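Local atomic coordinates of botulinum neurotoxin type G (Clostridium botulinum, PDB entry 3MPP), a protein that binds nerve-cell surfaces through its receptor-binding domain, the part held in this structure, so that the whole toxin can deliver its protease light chain into the cytosol. Residues A[7-12]-A[30-35]; A[76-79]-A[85-88]; A[309-314]-A[319-324]. The protein carries 4 engineered substitutions. One frame throughout, in Å; residues are numbered along the deposited sequence.

Interaction 1 (A[7-12]-A[30-35])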
loop_
_atom_site.group_PDB
_atom_site.type_symbol
_atom_site.label_atom_id
_atom_site.label_comp_id
_atom_site.label_asym_id
_atom_site.label_seq_id
_atom_site.Cartn_x
_atom_site.Cartn_y
_atom_site.Cartn_z
ATOM N N LEU A 7 10.019 -15.512 -7.603
ATOM C CA LEU A 7 9.911 -14.811 -8.872
ATOM C C LEU A 7 10.509 -13.416 -8.746
ATOM O O LEU A 7 10.181 -12.664 -7.830
ATOM C CB LEU A 7 8.456 -14.730 -9.344
ATOM C CG LEU A 7 7.770 -16.068 -9.664
ATOM C CD1 LEU A 7 6.398 -15.870 -10.319
ATOM C CD2 LEU A 7 8.658 -16.914 -10.547
ATOM N N SER A 8 11.405 -13.085 -9.665
ATOM C CA SER A 8 11.928 -11.733 -9.751
ATOM C C SER A 8 11.920 -11.306 -11.202
ATOM O O SER A 8 12.170 -12.111 -12.099
ATOM C CB SER A 8 13.346 -11.652 -9.195
ATOM O OG SER A 8 13.382 -12.054 -7.840
ATOM N N TYR A 9 11.612 -10.038 -11.426
ATOM C CA TYR A 9 11.679 -9.448 -12.748
ATOM C C TYR A 9 12.983 -8.665 -12.844
ATOM O O TYR A 9 13.053 -7.507 -12.432
ATOM C CB TYR A 9 10.477 -8.532 -12.974
ATOM C CG TYR A 9 10.373 -8.009 -14.383
ATOM C CD1 TYR A 9 10.604 -6.667 -14.664
ATOM C CD2 TYR A 9 10.047 -8.858 -15.438
ATOM C CE1 TYR A 9 10.512 -6.184 -15.954
ATOM C CE2 TYR A 9 9.951 -8.383 -16.731
ATOM C CZ TYR A 9 10.188 -7.048 -16.983
ATOM O OH TYR A 9 10.095 -6.570 -18.269
ATOM N N ARG A 10 14.011 -9.309 -13.388
ATOM C CA ARG A 10 15.344 -8.717 -13.480
ATOM C C ARG A 10 15.715 -8.388 -14.923
ATOM O O ARG A 10 15.778 -9.276 -15.769
ATOM C CB ARG A 10 16.388 -9.679 -12.903
ATOM C CG ARG A 10 16.139 -10.105 -11.463
ATOM C CD ARG A 10 16.785 -9.150 -10.471
ATOM N NE ARG A 10 16.596 -9.587 -9.089
ATOM C CZ ARG A 10 17.271 -10.580 -8.519
ATOM N NH1 ARG A 10 18.181 -11.250 -9.213
ATOM N NH2 ARG A 10 17.033 -10.907 -7.255
ATOM N N GLY A 11 15.961 -7.110 -15.198
ATOM C CA GLY A 11 16.441 -6.693 -16.505
ATOM C C GLY A 11 15.638 -7.183 -17.695
ATOM O O GLY A 11 16.184 -7.790 -18.615
ATOM N N GLY A 12 14.335 -6.920 -17.678
ATOM C CA GLY A 12 13.484 -7.233 -18.810
ATOM C C GLY A 12 12.937 -8.644 -18.810
ATOM O O GLY A 12 12.098 -8.984 -19.642
ATOM N N VAL A 30 0.506 -9.826 -20.109
ATOM C CA VAL A 30 0.964 -9.527 -18.753
ATOM C C VAL A 30 1.741 -8.211 -18.753
ATOM O O VAL A 30 2.545 -7.957 -19.643
ATOM C CB VAL A 30 1.863 -10.643 -18.173
ATOM C CG1 VAL A 30 2.354 -10.263 -16.775
ATOM C CG2 VAL A 30 1.117 -11.981 -18.129
ATOM N N ILE A 31 1.482 -7.363 -17.766
ATOM C CA ILE A 31 2.217 -6.111 -17.633
ATOM C C ILE A 31 3.228 -6.224 -16.495
ATOM O O ILE A 31 2.934 -6.741 -15.417
ATOM C CB ILE A 31 1.275 -4.906 -17.391
ATOM C CG1 ILE A 31 0.450 -4.602 -18.641
ATOM C CG2 ILE A 31 2.079 -3.658 -17.033
ATOM C CD1 ILE A 31 -0.636 -5.598 -18.916
ATOM N N PHE A 32 4.430 -5.738 -16.743
ATOM C CA PHE A 32 5.483 -5.791 -15.750
ATOM C C PHE A 32 5.951 -4.377 -15.474
ATOM O O PHE A 32 5.820 -3.496 -16.318
ATOM C CB PHE A 32 6.683 -6.590 -16.267
ATOM C CG PHE A 32 6.431 -8.068 -16.410
ATOM C CD1 PHE A 32 6.534 -8.906 -15.316
ATOM C CD2 PHE A 32 6.126 -8.619 -17.649
ATOM C CE1 PHE A 32 6.316 -10.265 -15.441
ATOM C CE2 PHE A 32 5.916 -9.979 -17.789
ATOM C CZ PHE A 32 6.008 -10.806 -16.684
ATOM N N ASN A 33 6.492 -4.166 -14.285
ATOM C CA ASN A 33 7.337 -3.008 -14.041
ATOM C C ASN A 33 8.530 -3.453 -13.209
ATOM O O ASN A 33 8.499 -4.527 -12.605
ATOM C CB ASN A 33 6.559 -1.858 -13.389
ATOM C CG ASN A 33 6.106 -2.172 -11.982
ATOM O OD1 ASN A 33 6.880 -2.653 -11.161
ATOM N ND2 ASN A 33 4.840 -1.889 -11.694
ATOM N N ASP A 34 9.587 -2.648 -13.191
ATOM C CA ASP A 34 10.801 -3.020 -12.474
ATOM C C ASP A 34 10.930 -2.376 -11.090
ATOM O O ASP A 34 12.039 -2.234 -10.574
ATOM C CB ASP A 34 12.037 -2.700 -13.323
ATOM C CG ASP A 34 11.978 -1.311 -13.948
ATOM O OD1 ASP A 34 11.502 -0.367 -13.280
ATOM O OD2 ASP A 34 12.413 -1.160 -15.109
ATOM N N ILE A 35 9.810 -1.984 -10.488
ATOM C CA ILE A 35 9.845 -1.459 -9.122
ATOM C C ILE A 35 10.221 -2.591 -8.178
ATOM O O ILE A 35 9.627 -3.657 -8.236
ATOM C CB ILE A 35 8.482 -0.903 -8.687
ATOM C CG1 ILE A 35 8.051 0.242 -9.612
ATOM C CG2 ILE A 35 8.542 -0.451 -7.227
ATOM C CD1 ILE A 35 6.583 0.668 -9.426
#
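Tyr9 and Phe32 lie against each other as an offset, parallel-displaced aromatic pair. Their planes diverge by 4°, and the centroids are 4.6 Å apart, so the rings are slid until only their rims overlap. The atoms confirm the shift: CD2 of Tyr9 meets CD1 of Phe32 at 3.5 Å, and CE2 of Tyr9 stands above the Phe32 ring toward its rim, nearest to CG. What sits over the tyrosine ring itself is mainly the root of the phenylalanine. Phe32 CB is 3.8 Å from the Tyr9 centroid and 17° off the ring normal, a CH-pi contact over the face. Tyr9 reaches across because its CG is anti to the backbone N (chi1 -173°), which carries the ring out from strand 3-10 toward residues 30-35.

Both strands belong to the same antiparallel sheet of the N-terminal receptor-binding subdomain, whose family falls in the concanavalin clan. They are not direct partners here: 3-10 pairs with 195-204, 195-204 with 39-43, and 39-43 with 30-33. The ring pair therefore bridges non-adjacent strands. The closest CA atoms of the two segments are those of Tyr9 and Asp34, 6.5 Å apart, Asp34 being in the loop that follows strand 30-33.

The second face of Phe32 is occupied within its own strand by Val30 CG1, 3.6 Å above the plane, so the ring is sandwiched between the valine methyl and Tyr9. Phe40 and Val26 also touch Phe32.

At the rim of the tyrosine, CD1 approaches the carbonyl oxygen of Asn33 obliquely, and Asp34 CA stands at the ring edge near its plane. The chain turns here: Asn33 OD1 accepts from the backbone N of Ile35 at 3.1 Å in an Asx turn, the donor lying somewhat off the carbonyl plane, while Asn33 ND2 bonds to Gln39 OE1.

Interaction 2 (A[76-79]-A[85-88]); sequences PKYN and TYLQ
Tyr78 meets the face of Tyr86 with two parts of its side chain. Its CB lies over the middle of the ring, 3.5 Å from the Tyr86 centroid and only 9° off the normal, which makes this a well-centred CH-pi contact. Its own ring then stands across Tyr86 as a T-shaped (edge-to-face) pair: the planes are 72° apart, the centroids 5.6 Å apart, and the edge of Tyr78 is turned to the face of Tyr86. The leading edge atom is CD2, at 4.1 Å from Tyr86 CZ and equally near CE2. CB thus packs tighter than the ring, which leans toward the hydroxyl end.

The first torsion of Tyr78 sets this pose: CG falls between the backbone N and the carbonyl carbon (chi1 45°), which leads the ring away from the helix after CB has touched. Tyr86, its CG on the far side of the CA-CB bond from the backbone N, extends its ring from the helix toward the loop.

Tyr86 projects from helix 83-88, and residues 76-79 belong to the loop that joins this helix to strand 67-74 in the N-terminal receptor-binding subdomain. The contact thus folds a strand-to-helix connection back on itself.

Further out, a water bridges the segments. It donates to Pro76 O at 2.9 Å and is 2.8 Å from Tyr86 OH, tying the phenol to the backbone just before Lys77. The Tyr78 ring is backed by Lys77, whose CG stands 3.9 Å above its centre. Lys77 NZ curls round to the carbonyl oxygen of Tyr78 at 2.9 Å and also bonds to Asn80 OD1. Beyond these, Tyr78 touches Ile274 and Tyr276, and Lys77 pairs its backbone with Gly428, so the loop also meets parts of the C-terminal subdomain.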
loop_
_atom_site.group_PDB
_atom_site.type_symbol
_atom_site.label_atom_id
_atom_site.label_comp_id
_atom_site.label_asym_id
_atom_site.label_seq_id
_atom_site.Cartn_x
_atom_site.Cartn_y
_atom_site.Cartn_z
ATOM N N PRO A 76 -7.988 -4.053 -7.062
ATOM C CA PRO A 76 -8.709 -2.786 -7.230
ATOM C C PRO A 76 -9.970 -2.689 -6.382
ATOM O O PRO A 76 -10.605 -3.692 -6.088
ATOM C CB PRO A 76 -9.088 -2.768 -8.712
ATOM C CG PRO A 76 -8.816 -4.152 -9.241
ATOM C CD PRO A 76 -8.090 -4.947 -8.233
ATOM N N LYS A 77 -10.323 -1.464 -6.009
ATOM C CA LYS A 77 -11.583 -1.189 -5.332
ATOM C C LYS A 77 -12.740 -1.738 -6.163
ATOM O O LYS A 77 -12.693 -1.735 -7.387
ATOM C CB LYS A 77 -11.769 0.324 -5.186
ATOM C CG LYS A 77 -13.003 0.747 -4.410
ATOM C CD LYS A 77 -13.125 2.294 -4.423
ATOM C CE LYS A 77 -14.573 2.727 -4.217
ATOM N NZ LYS A 77 -15.445 2.323 -5.374
ATOM N N TYR A 78 -13.779 -2.198 -5.486
ATOM C CA TYR A 78 -15.031 -2.565 -6.133
ATOM C C TYR A 78 -15.564 -1.421 -6.999
ATOM O O TYR A 78 -15.289 -0.243 -6.746
ATOM C CB TYR A 78 -16.060 -2.901 -5.057
ATOM C CG TYR A 78 -16.080 -1.894 -3.914
ATOM C CD1 TYR A 78 -16.779 -0.691 -4.020
ATOM C CD2 TYR A 78 -15.396 -2.152 -2.728
ATOM C CE1 TYR A 78 -16.804 0.221 -2.950
ATOM C CE2 TYR A 78 -15.402 -1.240 -1.679
ATOM C CZ TYR A 78 -16.097 -0.064 -1.797
ATOM O OH TYR A 78 -16.087 0.816 -0.743
ATOM N N ASN A 79 -16.291 -1.760 -8.054
ATOM C CA ASN A 79 -17.053 -0.749 -8.772
ATOM C C ASN A 79 -18.390 -0.565 -8.052
ATOM O O ASN A 79 -19.135 -1.527 -7.835
ATOM C CB ASN A 79 -17.277 -1.135 -10.242
ATOM C CG ASN A 79 -16.046 -0.902 -11.115
ATOM O OD1 ASN A 79 -15.209 -0.033 -10.838
ATOM N ND2 ASN A 79 -15.944 -1.672 -12.190
ATOM N N THR A 85 -21.465 -8.542 -8.471
ATOM C CA THR A 85 -20.400 -9.271 -9.167
ATOM C C THR A 85 -19.170 -9.374 -8.271
ATOM O O THR A 85 -18.593 -10.443 -8.099
ATOM C CB THR A 85 -20.030 -8.613 -10.518
ATOM O OG1 THR A 85 -21.159 -8.681 -11.392
ATOM C CG2 THR A 85 -18.843 -9.331 -11.176
ATOM N N TYR A 86 -18.793 -8.253 -7.674
ATOM C CA TYR A 86 -17.625 -8.195 -6.811
ATOM C C TYR A 86 -17.783 -9.174 -5.644
ATOM O O TYR A 86 -16.868 -9.938 -5.334
ATOM C CB TYR A 86 -17.414 -6.749 -6.338
ATOM C CG TYR A 86 -16.339 -6.529 -5.285
ATOM C CD1 TYR A 86 -15.014 -6.294 -5.648
ATOM C CD2 TYR A 86 -16.661 -6.511 -3.925
ATOM C CE1 TYR A 86 -14.030 -6.073 -4.685
ATOM C CE2 TYR A 86 -15.679 -6.276 -2.953
ATOM C CZ TYR A 86 -14.376 -6.063 -3.342
ATOM O OH TYR A 86 -13.411 -5.835 -2.400
ATOM N N LEU A 87 -18.959 -9.178 -5.025
ATOM C CA LEU A 87 -19.207 -10.035 -3.869
ATOM C C LEU A 87 -19.364 -11.519 -4.197
ATOM O O LEU A 87 -18.994 -12.373 -3.398
ATOM C CB LEU A 87 -20.462 -9.570 -3.125
ATOM C CG LEU A 87 -20.291 -8.282 -2.333
ATOM C CD1 LEU A 87 -21.578 -7.947 -1.593
ATOM C CD2 LEU A 87 -19.132 -8.453 -1.372
ATOM N N GLN A 88 -19.925 -11.828 -5.360
ATOM C CA GLN A 88 -20.358 -13.200 -5.630
ATOM C C GLN A 88 -19.424 -13.996 -6.542
ATOM O O GLN A 88 -19.501 -15.225 -6.599
ATOM C CB GLN A 88 -21.778 -13.189 -6.199
ATOM C CG GLN A 88 -22.796 -12.576 -5.233
ATOM C CD GLN A 88 -24.218 -12.626 -5.759
ATOM O OE1 GLN A 88 -24.549 -13.452 -6.610
ATOM N NE2 GLN A 88 -25.070 -11.742 -5.250
HETATM O O HOH W 1 -11.198 -4.313 -3.286
#

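Interaction 3 (A[309-314]-A[319-324]); sequences YLNIDN and SYRVYV
Arg321 runs its side chain across the neighbouring strand to reach both Asn311 and Tyr309. Its CB passes Leu310 O, and CG lies nearer to that same oxygen, at 3.5 Å. The chain leaves CB stretched out, opposite the backbone N, and then bends at chi3 (-66°), bringing CD past Tyr309 CB and turning the head group over the tyrosine. NE bonds to Asn311 OD1 at 3.0 Å, almost in line with the carbonyl. NH2 donates to the same OD1, also at 3.0 Å, in the carbonyl plane on a lone pair. This side-on grip holds amide and guanidinium nearly coplanar, 11° apart. CZ sits 3.6 Å from Tyr309 CG, and NH1 lies over the centre of the ring: a stacked cation-pi contact with planes at 6°. NH1 also forms a salt bridge with Asp348, which should help neutralise the cation and fix its rotation.

Beneath this side chain is the beta hairpin of strands 307-312 and 320-325, in the C-terminal subdomain, a beta-trefoil. Asn311 and Arg321 are directly opposed as an antiparallel non-hydrogen-bonded pair, and like any such cross-strand pair their side chains share a face. Next to them Ile312 and Tyr320 form a hydrogen-bonded pair, with Ile312 N to Tyr320 O at 2.9 Å and Tyr320 N to Ile312 O at 3.1 Å. Val322 N donates to Leu310 O. At the same pair, a water accepts from Leu310 N and donates to Val322 O, in place of a second direct bond. On the face of Ile312 and Tyr320, Ile312 CD1 touches Val322 CG2 at 3.9 Å, and Leu337 packs on Val322.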
loop_
_atom_site.group_PDB
_atom_site.type_symbol
_atom_site.label_atom_id
_atom_site.label_comp_id
_atom_site.label_asym_id
_atom_site.label_seq_id
_atom_site.Cartn_x
_atom_site.Cartn_y
_atom_site.Cartn_z
ATOM N N TYR A 309 10.912 20.582 -2.069
ATOM C CA TYR A 309 9.852 21.575 -1.916
ATOM C C TYR A 309 8.507 20.908 -2.108
ATOM O O TYR A 309 8.395 19.930 -2.850
ATOM C CB TYR A 309 9.945 22.674 -2.982
ATOM C CG TYR A 309 11.270 23.352 -3.119
ATOM C CD1 TYR A 309 11.817 24.071 -2.066
ATOM C CD2 TYR A 309 11.961 23.322 -4.327
ATOM C CE1 TYR A 309 13.033 24.737 -2.205
ATOM C CE2 TYR A 309 13.184 23.989 -4.474
ATOM C CZ TYR A 309 13.710 24.688 -3.403
ATOM O OH TYR A 309 14.919 25.343 -3.521
ATOM N N LEU A 310 7.471 21.473 -1.494
ATOM C CA LEU A 310 6.118 21.017 -1.776
ATOM C C LEU A 310 5.404 22.110 -2.577
ATOM O O LEU A 310 5.034 23.142 -2.017
ATOM C CB LEU A 310 5.368 20.699 -0.469
ATOM C CG LEU A 310 5.808 19.429 0.287
ATOM C CD1 LEU A 310 5.047 19.241 1.619
ATOM C CD2 LEU A 310 5.605 18.184 -0.604
ATOM N N ASN A 311 5.270 21.903 -3.887
ATOM C CA ASN A 311 4.469 22.780 -4.740
ATOM C C ASN A 311 2.991 22.404 -4.577
ATOM O O ASN A 311 2.667 21.265 -4.227
ATOM C CB ASN A 311 4.861 22.633 -6.218
ATOM C CG ASN A 311 6.100 23.453 -6.604
ATOM O OD1 ASN A 311 6.669 24.174 -5.791
ATOM N ND2 ASN A 311 6.512 23.337 -7.863
ATOM N N ILE A 312 2.101 23.353 -4.841
ATOM C CA ILE A 312 0.668 23.079 -4.827
ATOM C C ILE A 312 0.126 23.636 -6.132
ATOM O O ILE A 312 0.299 24.820 -6.415
ATOM C CB ILE A 312 -0.038 23.786 -3.664
ATOM C CG1 ILE A 312 0.520 23.285 -2.329
ATOM C CG2 ILE A 312 -1.569 23.617 -3.788
ATOM C CD1 ILE A 312 0.092 24.133 -1.114
ATOM N N ASP A 313 -0.502 22.785 -6.942
ATOM C CA ASP A 313 -0.827 23.202 -8.309
ATOM C C ASP A 313 -2.321 23.332 -8.576
ATOM O O ASP A 313 -2.720 23.471 -9.724
ATOM C CB ASP A 313 -0.193 22.265 -9.350
ATOM C CG ASP A 313 -0.902 20.912 -9.427
ATOM O OD1 ASP A 313 -1.747 20.633 -8.551
ATOM O OD2 ASP A 313 -0.614 20.131 -10.361
ATOM N N ASN A 314 -3.147 23.288 -7.535
ATOM C CA ASN A 314 -4.588 23.446 -7.742
ATOM C C ASN A 314 -5.228 24.604 -6.966
ATOM O O ASN A 314 -6.423 24.600 -6.707
ATOM C CB ASN A 314 -5.338 22.126 -7.493
ATOM C CG ASN A 314 -5.400 21.749 -6.023
ATOM O OD1 ASN A 314 -4.557 22.154 -5.229
ATOM N ND2 ASN A 314 -6.401 20.954 -5.660
ATOM N N SER A 319 1.758 28.667 -9.653
ATOM C CA SER A 319 2.236 27.689 -8.707
ATOM C C SER A 319 2.278 28.318 -7.326
ATOM O O SER A 319 2.683 29.479 -7.169
ATOM C CB SER A 319 3.635 27.217 -9.105
ATOM O OG SER A 319 4.148 26.304 -8.156
ATOM N N TYR A 320 1.837 27.552 -6.334
ATOM C CA TYR A 320 2.000 27.936 -4.942
ATOM C C TYR A 320 2.973 26.950 -4.333
ATOM O O TYR A 320 3.330 25.959 -4.956
ATOM C CB TYR A 320 0.675 27.871 -4.187
ATOM C CG TYR A 320 -0.173 29.116 -4.310
ATOM C CD1 TYR A 320 -0.596 29.811 -3.183
ATOM C CD2 TYR A 320 -0.552 29.594 -5.557
ATOM C CE1 TYR A 320 -1.386 30.954 -3.295
ATOM C CE2 TYR A 320 -1.332 30.731 -5.680
ATOM C CZ TYR A 320 -1.744 31.407 -4.544
ATOM O OH TYR A 320 -2.522 32.536 -4.671
ATOM N N ARG A 321 3.393 27.217 -3.108
ATOM C CA ARG A 321 4.362 26.365 -2.452
ATOM C C ARG A 321 4.152 26.511 -0.972
ATOM O O ARG A 321 3.618 27.528 -0.514
ATOM C CB ARG A 321 5.783 26.801 -2.823
ATOM C CG ARG A 321 6.882 26.085 -2.037
ATOM C CD ARG A 321 8.249 26.373 -2.636
ATOM N NE ARG A 321 8.354 25.794 -3.969
ATOM C CZ ARG A 321 9.389 25.975 -4.780
ATOM N NH1 ARG A 321 10.417 26.733 -4.397
ATOM N NH2 ARG A 321 9.395 25.396 -5.973
ATOM N N VAL A 322 4.560 25.491 -0.223
ATOM C CA VAL A 322 4.442 25.517 1.221
ATOM C C VAL A 322 5.633 26.252 1.823
ATOM O O VAL A 322 6.776 25.927 1.517
ATOM C CB VAL A 322 4.373 24.086 1.802
ATOM C CG1 VAL A 322 4.303 24.138 3.316
ATOM C CG2 VAL A 322 3.154 23.307 1.219
ATOM N N TYR A 323 5.358 27.241 2.676
ATOM C CA TYR A 323 6.422 27.971 3.374
ATOM C C TYR A 323 6.313 27.884 4.893
ATOM O O TYR A 323 5.219 27.883 5.463
ATOM C CB TYR A 323 6.482 29.447 2.949
ATOM C CG TYR A 323 6.955 29.662 1.527
ATOM C CD1 TYR A 323 8.294 29.873 1.241
ATOM C CD2 TYR A 323 6.051 29.638 0.471
ATOM C CE1 TYR A 323 8.727 30.078 -0.064
ATOM C CE2 TYR A 323 6.468 29.826 -0.832
ATOM C CZ TYR A 323 7.804 30.048 -1.095
ATOM O OH TYR A 323 8.200 30.216 -2.396
ATOM N N VAL A 324 7.468 27.834 5.538
ATOM C CA VAL A 324 7.542 27.865 6.980
ATOM C C VAL A 324 7.933 29.266 7.467
ATOM O O VAL A 324 8.891 29.856 6.967
ATOM C CB VAL A 324 8.566 26.837 7.473
ATOM C CG1 VAL A 324 8.850 27.032 8.971
ATOM C CG2 VAL A 324 8.048 25.435 7.199
HETATM O O HOH W 2 8.070 23.723 0.222
#

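Overall arrangement
The three contacts follow one another along the chain without touching: their nearest atoms are about 13 Å apart for interactions 1 and 2, and about 20 Å for either with interaction 3. Interactions 1 and 2 share the N-terminal subdomain, whereas interaction 3 lies in the C-terminal one. Interaction 1 is a surface contact, interaction 2 is buried and interaction 3 partly so. Chemistry follows place. The first two rely on aromatic rings, parallel-displaced between non-adjacent strands and T-shaped between loop and helix. Only interaction 3 joins directly paired strands; it buries the most surface, 454 Å² against 187 and 132 Å², and combines backbone bonds with a charged stack.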